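Local atomic coordinates of polyketide biosynthesis 3-hydroxy-3-methylglutaryl-ACP synthase PksG (Bacillus subtilis, PDB entry 4YXT), a protein that catalyses the aldol condensation of an acetyl group carried by the acyl carrier protein AcpK with a beta-ketothioester polyketide intermediate, a step in making the antibiotic bacillaene. Residues D50-T53 and F54-A58; L215-M218 and S219-C223; F350-E353 and K354-R358. The protein carries 1 engineered substitution. One frame throughout, in Å; residues are numbered along the deposited sequence.

Contact 1 of 3, residues D50-T53 and F54-A58; sequences DPVT and FGVNA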
ATOM      1  N   ASP A  50      14.823  -7.967  10.312  1.00 26.21           N
ATOM      2  CA  ASP A  50      14.267  -6.900   9.533  1.00 25.11           C
ATOM      3  C   ASP A  50      12.756  -7.120   9.475  1.00 23.92           C
ATOM      4  O   ASP A  50      12.245  -8.012  10.122  1.00 22.95           O
ATOM      5  CB  ASP A  50      14.952  -6.827   8.175  1.00 26.96           C
ATOM      6  CG  ASP A  50      14.515  -7.898   7.227  1.00 27.03           C
ATOM      7  OD1 ASP A  50      13.641  -8.724   7.564  1.00 25.74           O
ATOM      8  OD2 ASP A  50      15.020  -7.834   6.096  1.00 27.80           O
ATOM      9  N   PRO A  51      12.025  -6.259   8.767  1.00 23.70           N
ATOM     10  CA  PRO A  51      10.565  -6.561   8.697  1.00 23.11           C
ATOM     11  C   PRO A  51      10.131  -7.847   8.021  1.00 20.24           C
ATOM     12  O   PRO A  51       8.993  -8.302   8.245  1.00 25.28           O
ATOM     13  CB  PRO A  51      10.016  -5.369   7.932  1.00 22.85           C
ATOM     14  CG  PRO A  51      11.000  -4.281   8.245  1.00 22.96           C
ATOM     15  CD  PRO A  51      12.342  -4.907   8.301  1.00 20.99           C
ATOM     16  N   VAL A  52      10.933  -8.369   7.115  1.00 20.71           N
ATOM     17  CA  VAL A  52      10.672  -9.703   6.539  1.00 20.82           C
ATOM     18  C   VAL A  52      10.801 -10.801   7.613  1.00 20.72           C
ATOM     19  O   VAL A  52       9.896 -11.608   7.826  1.00 23.22           O
ATOM     20  CB  VAL A  52      11.653 -10.012   5.397  1.00 19.06           C
ATOM     21  CG1 VAL A  52      11.364 -11.398   4.847  1.00 17.21           C
ATOM     22  CG2 VAL A  52      11.541  -8.912   4.317  1.00 18.98           C
ATOM     23  N   THR A  53      11.903 -10.772   8.344  1.00 18.93           N
ATOM     24  CA  THR A  53      12.109 -11.762   9.374  1.00 20.75           C
ATOM     25  C   THR A  53      10.990 -11.671  10.369  1.00 21.62           C
ATOM     26  O   THR A  53      10.444 -12.703  10.769  1.00 21.10           O
ATOM     27  CB  THR A  53      13.481 -11.633  10.079  1.00 21.41           C
ATOM     28  OG1 THR A  53      13.537 -10.430  10.854  1.00 22.55           O
ATOM     29  CG2 THR A  53      14.625 -11.636   9.037  1.00 21.63           C
ATOM     30  N   PHE A  54      10.637 -10.433  10.740  1.00 21.52           N
ATOM     31  CA  PHE A  54       9.622 -10.214  11.772  1.00 22.82           C
ATOM     32  C   PHE A  54       8.298 -10.722  11.260  1.00 21.80           C
ATOM     33  O   PHE A  54       7.618 -11.382  12.018  1.00 21.28           O
ATOM     34  CB  PHE A  54       9.477  -8.740  12.187  1.00 24.09           C
ATOM     35  CG  PHE A  54      10.229  -8.375  13.422  1.00 26.98           C
ATOM     36  CD1 PHE A  54      11.592  -8.325  13.418  1.00 28.69           C
ATOM     37  CD2 PHE A  54       9.549  -8.068  14.601  1.00 31.78           C
ATOM     38  CE1 PHE A  54      12.301  -7.988  14.579  1.00 34.22           C
ATOM     39  CE2 PHE A  54      10.228  -7.730  15.766  1.00 31.67           C
ATOM     40  CZ  PHE A  54      11.612  -7.694  15.756  1.00 35.31           C
ATOM     41  N   GLY A  55       7.969 -10.442   9.978  1.00 19.28           N
ATOM     42  CA  GLY A  55       6.713 -10.910   9.366  1.00 17.65           C
ATOM     43  C   GLY A  55       6.631 -12.440   9.160  1.00 18.16           C
ATOM     44  O   GLY A  55       5.583 -13.067   9.415  1.00 19.32           O
ATOM     45  N   VAL A  56       7.706 -13.034   8.661  1.00 17.33           N
ATOM     46  CA  VAL A  56       7.776 -14.514   8.464  1.00 18.65           C
ATOM     47  C   VAL A  56       7.636 -15.211   9.767  1.00 18.62           C
ATOM     48  O   VAL A  56       6.776 -16.082   9.922  1.00 16.93           O
ATOM     49  CB  VAL A  56       9.038 -14.918   7.735  1.00 16.84           C
ATOM     50  CG1 VAL A  56       9.296 -16.434   7.726  1.00 17.40           C
ATOM     51  CG2 VAL A  56       8.944 -14.392   6.298  1.00 17.14           C
ATOM     52  N   ASN A  57       8.357 -14.728  10.756  1.00 19.91           N
ATOM     53  CA  ASN A  57       8.231 -15.325  12.109  1.00 20.74           C
ATOM     54  C   ASN A  57       6.838 -15.198  12.709  1.00 21.12           C
ATOM     55  O   ASN A  57       6.400 -16.108  13.385  1.00 21.64           O
ATOM     56  CB  ASN A  57       9.302 -14.773  13.025  1.00 20.56           C
ATOM     57  CG  ASN A  57      10.676 -15.108  12.523  1.00 19.76           C
ATOM     58  OD1 ASN A  57      10.872 -16.149  11.926  1.00 21.80           O
ATOM     59  ND2 ASN A  57      11.616 -14.240  12.734  1.00 21.83           N
ATOM     60  N   ALA A  58       6.116 -14.111  12.445  1.00 20.78           N
ATOM     61  CA  ALA A  58       4.726 -14.067  12.898  1.00 21.70           C
ATOM     62  C   ALA A  58       3.834 -15.024  12.129  1.00 20.63           C
ATOM     63  O   ALA A  58       2.948 -15.632  12.710  1.00 24.29           O
ATOM     64  CB  ALA A  58       4.171 -12.634  12.867  1.00 22.13           C
TER
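Asp-50, Thr-53 and Phe-54 meet in the first turn of helix 51-64, where Asp-50 is the N-cap and forms a capping box with Thr-53. Two reciprocal bonds of 2.8 Å make the box: Thr-53 N gives its proton to Asp-50 OD1, and Asp-50 N gives its own to Thr-53 OG1. At chi1 68°, OG1 stands between the N and carbonyl carbon of Thr-53, where it can accept from Asp-50 N. Asp-50 OD2 forms a salt bridge with Arg-414 and a hydrogen bond with Tyr-416 OH, which ties the helix start to strand 413-419.

The Phe-54 side chain can be followed outward from this cap. Its CB lies 3.5 Å from Asp-50 O, the carbonyl that also accepts from Phe-54 N. CG stays near the same oxygen, and CD1 comes to 3.4 Å from it, so that Asp-50 O sits at the ring edge, near the ring plane. Farther out, the ring meets Phe-12 edge-to-face and packs on Ala-170 and Ala-172.

On another side of the helix, Val-52 and Val-56, one turn apart, lie side by side against Ile-95 of helix 91-99. Val-56 N is bonded almost straight to Val-52 O (2.7 Å, 174° at the hydrogen), and Val-56 CG2 rests 4.1 Å from Val-52 CG1.

Contact 2 of 3, residues L215-M218 and S219-C223; sequences LSLM and SYLDC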
ATOM      1  N   LEU A 215       0.182  17.395  19.246  1.00 37.08           N
ATOM      2  CA  LEU A 215      -0.714  17.280  18.088  1.00 34.20           C
ATOM      3  C   LEU A 215      -1.260  15.863  17.856  1.00 31.17           C
ATOM      4  O   LEU A 215      -2.483  15.688  17.623  1.00 27.94           O
ATOM      5  CB  LEU A 215       0.017  17.762  16.841  1.00 34.82           C
ATOM      6  CG  LEU A 215      -0.874  18.058  15.652  1.00 32.86           C
ATOM      7  CD1 LEU A 215      -1.940  19.065  16.046  1.00 34.22           C
ATOM      8  CD2 LEU A 215      -0.001  18.557  14.500  1.00 35.02           C
ATOM      9  N   SER A 216      -0.372  14.864  17.902  1.00 30.96           N
ATOM     10  CA  SER A 216      -0.775  13.445  17.689  1.00 34.15           C
ATOM     11  C   SER A 216      -1.842  13.049  18.656  1.00 32.27           C
ATOM     12  O   SER A 216      -2.836  12.382  18.293  1.00 29.41           O
ATOM     13  CB  SER A 216       0.401  12.471  17.841  1.00 37.74           C
ATOM     14  OG  SER A 216       1.566  13.018  17.238  1.00 46.84           O
ATOM     15  N   LEU A 217      -1.646  13.487  19.898  1.00 34.39           N
ATOM     16  CA  LEU A 217      -2.609  13.225  20.958  1.00 34.91           C
ATOM     17  C   LEU A 217      -3.998  13.790  20.643  1.00 29.88           C
ATOM     18  O   LEU A 217      -5.006  13.069  20.705  1.00 30.05           O
ATOM     19  CB  LEU A 217      -2.060  13.740  22.306  1.00 39.93           C
ATOM     20  CG  LEU A 217      -3.087  13.741  23.448  1.00 42.30           C
ATOM     21  CD1 LEU A 217      -3.717  12.365  23.581  1.00 40.57           C
ATOM     22  CD2 LEU A 217      -2.443  14.216  24.759  1.00 44.47           C
ATOM     23  N   MET A 218      -4.059  15.063  20.265  1.00 31.03           N
ATOM     24  CA  MET A 218      -5.322  15.708  19.905  1.00 29.64           C
ATOM     25  C   MET A 218      -5.937  15.010  18.720  1.00 27.66           C
ATOM     26  O   MET A 218      -7.154  14.794  18.710  1.00 24.11           O
ATOM     27  CB  MET A 218      -5.162  17.174  19.477  1.00 35.64           C
ATOM     28  CG  MET A 218      -5.278  18.283  20.489  1.00 45.46           C
ATOM     29  SD  MET A 218      -4.923  19.836  19.576  1.00 63.28           S
ATOM     30  CE  MET A 218      -3.276  20.291  20.128  1.00 58.01           C
ATOM     31  N   SER A 219      -5.143  14.741  17.669  1.00 27.90           N
ATOM     32  CA  SER A 219      -5.733  14.106  16.471  1.00 26.01           C
ATOM     33  C   SER A 219      -6.224  12.662  16.746  1.00 21.39           C
ATOM     34  O   SER A 219      -7.364  12.285  16.418  1.00 20.53           O
ATOM     35  CB  SER A 219      -4.814  14.202  15.271  1.00 28.42           C
ATOM     36  OG  SER A 219      -3.539  13.697  15.561  1.00 37.77           O
ATOM     37  N   TYR A 220      -5.429  11.871  17.432  1.00 20.66           N
ATOM     38  CA  TYR A 220      -5.917  10.581  17.930  1.00 21.48           C
ATOM     39  C   TYR A 220      -7.240  10.685  18.632  1.00 21.87           C
ATOM     40  O   TYR A 220      -8.134   9.909  18.360  1.00 20.81           O
ATOM     41  CB  TYR A 220      -4.886   9.970  18.877  1.00 24.05           C
ATOM     42  CG  TYR A 220      -5.173   8.593  19.422  1.00 22.63           C
ATOM     43  CD1 TYR A 220      -6.177   8.371  20.374  1.00 24.33           C
ATOM     44  CD2 TYR A 220      -4.425   7.494  18.986  1.00 22.78           C
ATOM     45  CE1 TYR A 220      -6.396   7.086  20.913  1.00 24.89           C
ATOM     46  CE2 TYR A 220      -4.642   6.221  19.507  1.00 23.05           C
ATOM     47  CZ  TYR A 220      -5.619   6.015  20.455  1.00 23.36           C
ATOM     48  OH  TYR A 220      -5.837   4.759  20.937  1.00 24.28           O
ATOM     49  N   LEU A 221      -7.376  11.630  19.562  1.00 22.85           N
ATOM     50  CA  LEU A 221      -8.627  11.744  20.334  1.00 23.90           C
ATOM     51  C   LEU A 221      -9.773  12.286  19.495  1.00 24.46           C
ATOM     52  O   LEU A 221     -10.911  11.762  19.532  1.00 21.14           O
ATOM     53  CB  LEU A 221      -8.437  12.631  21.559  1.00 25.39           C
ATOM     54  CG  LEU A 221      -7.537  12.077  22.643  1.00 27.14           C
ATOM     55  CD1 LEU A 221      -7.158  13.193  23.633  1.00 29.77           C
ATOM     56  CD2 LEU A 221      -8.184  10.879  23.338  1.00 25.54           C
ATOM     57  N   ASP A 222      -9.494  13.306  18.696  1.00 24.55           N
ATOM     58  CA  ASP A 222     -10.522  13.728  17.736  1.00 26.48           C
ATOM     59  C   ASP A 222     -11.018  12.579  16.814  1.00 25.30           C
ATOM     60  O   ASP A 222     -12.252  12.433  16.618  1.00 24.78           O
ATOM     61  CB  ASP A 222     -10.042  14.921  16.945  1.00 29.59           C
ATOM     62  CG  ASP A 222      -9.807  16.167  17.836  1.00 35.21           C
ATOM     63  OD1 ASP A 222     -10.339  16.226  18.982  1.00 34.31           O
ATOM     64  OD2 ASP A 222      -9.075  17.091  17.375  1.00 43.42           O
ATOM     65  N   CYS A 223     -10.098  11.734  16.310  1.00 22.87           N
ATOM     66  CA  CYS A 223     -10.494  10.627  15.460  1.00 24.87           C
ATOM     67  C   CYS A 223     -11.213   9.534  16.247  1.00 26.29           C
ATOM     68  O   CYS A 223     -12.152   8.924  15.731  1.00 21.93           O
ATOM     69  CB  CYS A 223      -9.356  10.006  14.665  1.00 25.07           C
ATOM     70  SG  CYS A 223      -8.448  11.031  13.438  1.00 25.97           S
TER
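The flat ring of Tyr-220 leaves the helix surface, while its CB stays behind, 3.2 Å from Ser-216 O, the carbonyl that takes the proton of Tyr-220 N. With CG anti to the backbone N (chi1 -176°), the ring is carried off toward the protein interior, where it meets Phe-324 edge-to-face and packs on Val-257 and Ala-260 of helix 254-267. Its hydroxyl is hydrogen-bonded to the backbone carbonyl of His-250. The second flat group, the carboxylate of Asp-222, folds back over its own turn, with CG 3.1 Å from Met-218 O. Asp-222 OD2 and Met-218 O, 3.3 Å apart, are both acceptors and make no bond; the carbonyl is used by Asp-222 N instead.

On the buried side, Ser-219 OG stands 3.1 Å from both Leu-215 O and Ser-216 O, and its chi1 of 54° tucks it between its own N and carbonyl carbon, facing back along the helix. Its hydroxyl is hydrogen-bonded to Tyr-326 OH, which ties the helix to strand 319-327. The apolar part is Leu-217 alongside Leu-221, closing to 3.5 Å between their CD1 atoms.

All four backbone bonds between the segments are i to i+4 bonds of helix 213-234. Through its hydroxyl, Tyr-220 links this helix to the backbone of His-250, probably a proton donor or acceptor, consistent with a second-shell role in positioning that residue.

Contact 3 of 3, residues F350-E353 and K354-R358; sequences FGIE and KHLDR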
ATOM      1  N   PHE A 350      -1.289 -20.973  19.544  1.00 30.08           N
ATOM      2  CA  PHE A 350      -0.062 -20.266  19.189  1.00 27.40           C
ATOM      3  C   PHE A 350       0.774 -19.903  20.396  1.00 27.64           C
ATOM      4  O   PHE A 350       1.941 -19.590  20.255  1.00 28.57           O
ATOM      5  CB  PHE A 350      -0.390 -18.993  18.365  1.00 29.36           C
ATOM      6  CG  PHE A 350      -1.154 -19.283  17.094  1.00 29.66           C
ATOM      7  CD1 PHE A 350      -0.586 -20.069  16.094  1.00 30.45           C
ATOM      8  CD2 PHE A 350      -2.449 -18.813  16.911  1.00 31.27           C
ATOM      9  CE1 PHE A 350      -1.278 -20.361  14.930  1.00 31.23           C
ATOM     10  CE2 PHE A 350      -3.147 -19.107  15.749  1.00 30.19           C
ATOM     11  CZ  PHE A 350      -2.558 -19.885  14.756  1.00 30.31           C
ATOM     12  N   GLY A 351       0.215 -19.895  21.611  1.00 30.12           N
ATOM     13  CA  GLY A 351       1.099 -19.640  22.744  1.00 26.37           C
ATOM     14  C   GLY A 351       1.803 -18.301  22.669  1.00 24.94           C
ATOM     15  O   GLY A 351       2.983 -18.166  23.002  1.00 24.02           O
ATOM     16  N   ILE A 352       1.063 -17.257  22.317  1.00 27.36           N
ATOM     17  CA  ILE A 352       1.712 -15.917  22.209  1.00 28.16           C
ATOM     18  C   ILE A 352       2.444 -15.510  23.491  1.00 25.12           C
ATOM     19  O   ILE A 352       3.610 -15.103  23.436  1.00 25.42           O
ATOM     20  CB  ILE A 352       0.710 -14.812  21.757  1.00 26.66           C
ATOM     21  CG1 ILE A 352       0.372 -14.985  20.275  1.00 27.26           C
ATOM     22  CG2 ILE A 352       1.291 -13.441  21.964  1.00 23.92           C
ATOM     23  CD1 ILE A 352      -1.033 -14.503  19.932  1.00 28.99           C
ATOM     24  N   GLU A 353       1.770 -15.614  24.627  1.00 28.27           N
ATOM     25  CA  GLU A 353       2.372 -15.284  25.949  1.00 28.71           C
ATOM     26  C   GLU A 353       3.658 -16.039  26.164  1.00 27.91           C
ATOM     27  O   GLU A 353       4.724 -15.478  26.485  1.00 21.20           O
ATOM     28  CB  GLU A 353       1.394 -15.626  27.092  1.00 32.55           C
ATOM     29  CG  GLU A 353       0.758 -14.410  27.719  1.00 40.25           C
ATOM     30  CD  GLU A 353       0.390 -14.566  29.173  1.00 38.85           C
ATOM     31  OE1 GLU A 353      -0.372 -15.476  29.494  1.00 48.30           O
ATOM     32  OE2 GLU A 353       0.835 -13.752  29.996  1.00 44.88           O
ATOM     33  N   LYS A 354       3.560 -17.348  25.945  1.00 31.43           N
ATOM     34  CA  LYS A 354       4.741 -18.230  26.095  1.00 35.28           C
ATOM     35  C   LYS A 354       5.879 -17.729  25.185  1.00 31.80           C
ATOM     36  O   LYS A 354       7.054 -17.577  25.579  1.00 30.99           O
ATOM     37  CB  LYS A 354       4.282 -19.644  25.755  1.00 39.61           C
ATOM     38  CG  LYS A 354       5.181 -20.807  26.102  1.00 48.80           C
ATOM     39  CD  LYS A 354       4.525 -22.109  25.606  1.00 50.19           C
ATOM     40  CE  LYS A 354       5.531 -23.062  24.984  1.00 56.67           C
ATOM     41  NZ  LYS A 354       6.270 -22.531  23.793  1.00 60.66           N
ATOM     42  N   HIS A 355       5.556 -17.388  23.956  1.00 28.95           N
ATOM     43  CA  HIS A 355       6.622 -16.837  23.139  1.00 27.59           C
ATOM     44  C   HIS A 355       7.261 -15.559  23.731  1.00 26.65           C
ATOM     45  O   HIS A 355       8.489 -15.381  23.736  1.00 22.06           O
ATOM     46  CB  HIS A 355       6.117 -16.583  21.715  1.00 30.65           C
ATOM     47  CG  HIS A 355       6.874 -15.505  21.027  1.00 32.90           C
ATOM     48  ND1 HIS A 355       6.283 -14.328  20.612  1.00 36.63           N
ATOM     49  CD2 HIS A 355       8.189 -15.389  20.748  1.00 31.68           C
ATOM     50  CE1 HIS A 355       7.206 -13.542  20.087  1.00 31.43           C
ATOM     51  NE2 HIS A 355       8.371 -14.152  20.177  1.00 34.51           N
ATOM     52  N   LEU A 356       6.429 -14.630  24.210  1.00 25.45           N
ATOM     53  CA  LEU A 356       6.957 -13.402  24.780  1.00 23.53           C
ATOM     54  C   LEU A 356       7.829 -13.695  26.031  1.00 27.14           C
ATOM     55  O   LEU A 356       8.894 -13.055  26.251  1.00 22.27           O
ATOM     56  CB  LEU A 356       5.820 -12.468  25.160  1.00 22.37           C
ATOM     57  CG  LEU A 356       4.950 -11.931  24.002  1.00 21.49           C
ATOM     58  CD1 LEU A 356       3.763 -11.161  24.529  1.00 21.51           C
ATOM     59  CD2 LEU A 356       5.753 -11.065  23.088  1.00 19.16           C
ATOM     60  N   ASP A 357       7.387 -14.656  26.848  1.00 25.94           N
ATOM     61  CA  ASP A 357       8.247 -15.094  27.965  1.00 29.14           C
ATOM     62  C   ASP A 357       9.660 -15.598  27.549  1.00 29.37           C
ATOM     63  O   ASP A 357      10.551 -15.571  28.382  1.00 29.21           O
ATOM     64  CB  ASP A 357       7.592 -16.190  28.805  1.00 28.29           C
ATOM     65  CG  ASP A 357       6.248 -15.799  29.357  1.00 30.27           C
ATOM     66  OD1 ASP A 357       5.987 -14.587  29.583  1.00 33.87           O
ATOM     67  OD2 ASP A 357       5.438 -16.723  29.549  1.00 23.12           O
ATOM     68  N   ARG A 358       9.877 -16.056  26.300  1.00 30.25           N
ATOM     69  CA  ARG A 358      11.183 -16.669  25.944  1.00 31.63           C
ATOM     70  C   ARG A 358      12.149 -15.766  25.263  1.00 32.99           C
ATOM     71  O   ARG A 358      13.173 -16.238  24.775  1.00 38.25           O
ATOM     72  CB  ARG A 358      11.041 -17.932  25.088  1.00 35.44           C
ATOM     73  CG  ARG A 358       9.710 -18.643  25.252  1.00 39.88           C
ATOM     74  CD  ARG A 358       9.829 -20.151  25.440  1.00 46.93           C
ATOM     75  NE  ARG A 358       8.825 -20.641  26.389  1.00 54.17           N
ATOM     76  CZ  ARG A 358       8.544 -21.926  26.610  1.00 69.99           C
ATOM     77  NH1 ARG A 358       9.167 -22.891  25.944  1.00 76.84           N
ATOM     78  NH2 ARG A 358       7.621 -22.255  27.506  1.00 74.57           N
TER
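Three backbone hydrogen bonds join Gly-351, Ile-352 and Glu-353 to His-355, Leu-356 and Asp-357, and they hold the short helix 352-357 together. His-355 N reaches Gly-351 O at 2.9 Å. Leu-356 N bonds to Ile-352 O at 3.0 Å, and Asp-357 N bonds to Glu-353 O at 2.8 Å.

The apolar contact is a single one: Ile-352 CG2 touches Leu-356 CD1 at 4.2 Å. Both side chains are buried, and both pack on Tyr-290; Ile-352 also reaches strand 5-12, whereas Leu-356 reaches helix 291-294.

Side chains also lie against backbone carbonyls. The CB of Lys-354 is 3.4 Å from Gly-351 O, and the CB of His-355 is equally far from Ile-352 O. Because CG of His-355 is carried anti to its N (chi1 154°), the imidazole swings away from the first turn and meets the ring of Phe-12 with the planes only about 15° apart. His-355 ND1 is buried without a polar partner, while NE2 makes a weak bond to Gly-14 O.

Among the charged groups, Asp-357 OD1 and Glu-353 OE2 stand 5.2 Å apart. Arg-293 forms a salt bridge with Asp-357 and may offset the like charges.

Gly-351 has positive phi (60°), a conformation that favours glycine. The flanking Phe-350 and Ile-352 pack on strand 5-12, an inner strand of the sheet. Gly-351 is the first residue to leave helical phi/psi after helix 341-349 and is the N-cap of helix 352-357, so one glycine joins two successive helices.

In the fold
The three contacts follow one another along the chain, each within a single helix around the mixed sheet of the thiolase-like fold: 51-64, then 213-234, then 352-357. Contacts 1 and 3 are neighbours, their centres 16 Å apart and their nearest atoms about 7 Å; Phe-12 of strand 5-12, an inner strand of that sheet, meets a ring from each. Contact 2 lies across the centre of the chain, about 30 Å from contact 1 and 32 Å from contact 3 between centres. Contacts 1 and 2 approach the probable active site: between side chains, Pro-51 comes within about 9 Å of position 82, engineered to alanine here, and Tyr-220 within about 4 Å of His-250. Contact 3 is remote from these sites.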